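Local coordinates for lambda phage protein with carbohydrate-binding module (Shewanella oneidensis, PDB 2A5Z) that is of unknown function but has a jelly-roll fold with a carbohydrate-binding module, probably binds carbohydrate and binds magnesium, at the interface of chains A and B. Sequence-based numbering; all coordinates share one arbitrary frame. Chains: chain A/B, hypothetical protein SO2946.

The interface of chains A and B. Residues chain A 56-58, 81-83; chain B 49, 67, 107-108, 110-111.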
# COMPACT_ATOMS: atom_id res chain seq x y z
N MSE A 56 -8.95 2.28 8.59
CA MSE A 56 -8.44 3.31 9.50
C MSE A 56 -7.77 4.48 8.76
O MSE A 56 -7.41 5.49 9.38
CB MSE A 56 -7.48 2.71 10.54
CG MSE A 56 -6.03 2.51 10.05
SE MSE A 56 -5.79 1.03 9.03
CE MSE A 56 -5.88 -0.24 10.28
N MSE A 57 -7.61 4.34 7.45
CA MSE A 57 -6.90 5.31 6.63
C MSE A 57 -7.80 6.45 6.18
O MSE A 57 -9.00 6.27 5.96
CB MSE A 57 -6.27 4.65 5.39
CG MSE A 57 -5.17 3.61 5.65
SE MSE A 57 -4.49 2.91 4.12
CE MSE A 57 -3.59 4.33 3.52
N HIS A 58 -7.20 7.63 6.05
CA HIS A 58 -7.79 8.79 5.40
C HIS A 58 -8.22 8.35 4.01
O HIS A 58 -7.43 7.76 3.27
CB HIS A 58 -6.72 9.88 5.36
CG HIS A 58 -7.12 11.16 4.70
ND1 HIS A 58 -8.18 11.93 5.14
CD2 HIS A 58 -6.57 11.83 3.66
CE1 HIS A 58 -8.27 13.02 4.39
NE2 HIS A 58 -7.30 12.98 3.48
N ILE A 81 -14.03 8.79 8.82
CA ILE A 81 -13.66 7.56 9.52
C ILE A 81 -13.93 7.75 11.02
O ILE A 81 -13.69 8.83 11.58
CB ILE A 81 -12.18 7.18 9.26
CG1 ILE A 81 -11.91 6.96 7.76
CG2 ILE A 81 -11.75 5.98 10.11
CD1 ILE A 81 -12.71 5.83 7.10
N LEU A 82 -14.47 6.70 11.65
CA LEU A 82 -14.65 6.67 13.09
C LEU A 82 -14.36 5.29 13.66
O LEU A 82 -14.18 4.32 12.90
CB LEU A 82 -16.07 7.12 13.47
CG LEU A 82 -17.28 6.55 12.72
CD1 LEU A 82 -17.74 5.22 13.29
CD2 LEU A 82 -18.41 7.56 12.78
N SER A 83 -14.31 5.20 14.99
CA SER A 83 -14.29 3.92 15.69
C SER A 83 -15.46 3.87 16.68
O SER A 83 -15.97 4.91 17.10
CB SER A 83 -12.96 3.68 16.40
OG SER A 83 -11.91 3.50 15.47
N PHE B 49 -1.30 -1.02 17.55
CA PHE B 49 -1.13 -0.42 16.23
C PHE B 49 0.33 -0.00 16.00
O PHE B 49 0.96 0.59 16.88
CB PHE B 49 -2.06 0.79 16.01
CG PHE B 49 -1.94 1.40 14.64
CD1 PHE B 49 -2.76 0.96 13.59
CD2 PHE B 49 -1.01 2.40 14.38
CE1 PHE B 49 -2.65 1.52 12.31
CE2 PHE B 49 -0.88 2.95 13.12
CZ PHE B 49 -1.70 2.51 12.08
N ASN B 67 -0.43 2.84 5.75
CA ASN B 67 -1.50 3.44 6.57
C ASN B 67 -1.43 4.97 6.70
O ASN B 67 -2.39 5.59 7.14
CB ASN B 67 -1.59 2.81 7.97
CG ASN B 67 -1.95 1.34 7.95
OD1 ASN B 67 -2.48 0.82 6.95
ND2 ASN B 67 -1.68 0.64 9.06
N MSE B 107 -1.81 10.70 10.26
CA MSE B 107 -3.00 9.86 10.30
C MSE B 107 -4.16 10.61 10.95
O MSE B 107 -3.96 11.68 11.56
CB MSE B 107 -2.72 8.54 11.05
CG MSE B 107 -1.67 7.64 10.39
SE MSE B 107 -1.52 5.98 11.10
CE MSE B 107 -3.13 5.32 10.67
N LEU B 108 -5.36 10.08 10.78
CA LEU B 108 -6.57 10.63 11.40
C LEU B 108 -6.53 10.44 12.91
O LEU B 108 -6.07 9.41 13.40
CB LEU B 108 -7.82 9.97 10.82
CG LEU B 108 -8.12 10.11 9.32
CD1 LEU B 108 -9.18 9.09 8.95
CD2 LEU B 108 -8.60 11.52 8.95
N ALA B 110 -9.18 10.36 14.96
CA ALA B 110 -10.30 9.54 15.44
C ALA B 110 -9.84 8.13 15.77
O ALA B 110 -10.40 7.47 16.64
CB ALA B 110 -11.44 9.50 14.42
N ILE B 111 -8.80 7.67 15.08
CA ILE B 111 -8.31 6.32 15.32
C ILE B 111 -7.29 6.25 16.47
O ILE B 111 -6.91 5.15 16.90
CB ILE B 111 -7.86 5.61 14.01
CG1 ILE B 111 -6.41 5.90 13.65
CG2 ILE B 111 -8.82 5.92 12.83
CD1 ILE B 111 -5.56 4.67 13.77
O HOH W 1 -5.53 7.65 9.21
O HOH W 2 -4.16 7.64 6.74
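One face of the B:Asn67 carboxamide is capped by A:Met56, whose SE lies 4.0 Å from CG, while SE of A:Met57 lies near OD1; both are selenomethionine, selenium standing in for methionine's sulfur. The B:Phe49 ring and A:Met56 reach tip to tip, CE1 4.2 Å from CG, and the A:His58 imidazole has ND1 near CD2 of B:Leu108, which approaches obliquely. In this contact between two copies of a jelly-roll protein, chain A loops and the start of strand 82-84 meet strand ends, loops and the 3-10 helix 109-111 of chain B; the interface is not exactly two-fold and may not be the biological one. B:Asn67 adopts a positive phi (85°), which asparagine tolerates well; A:Met57 crosses it at about a right angle, its CG 3.7 Å from the carbonyl O. In A:Met56, the crowded chi1 (82°) sets CG beside B:Met107 CE, and two later bends of this flexible, unbranched chain carry SE to the carboxamide. Branched chains fill the other end: B:Leu108 CD1 presses across A:Ile81, 3.6 Å from CB, and B:Ile111 CG2 lies beside A:Ile81 CG2. The small B:Ala110 lets its CB approach the A:Ile81 carbonyl O at 3.7 Å. Polar backbone groups are linked through two waters, 2.8 Å apart. Water 1 lies 2.9 Å from A:Met56 O and accepts the B:Leu108 N-H at 175°; water 2, 2.7 Å from B:Asn67 O, takes the A:His58 N-H.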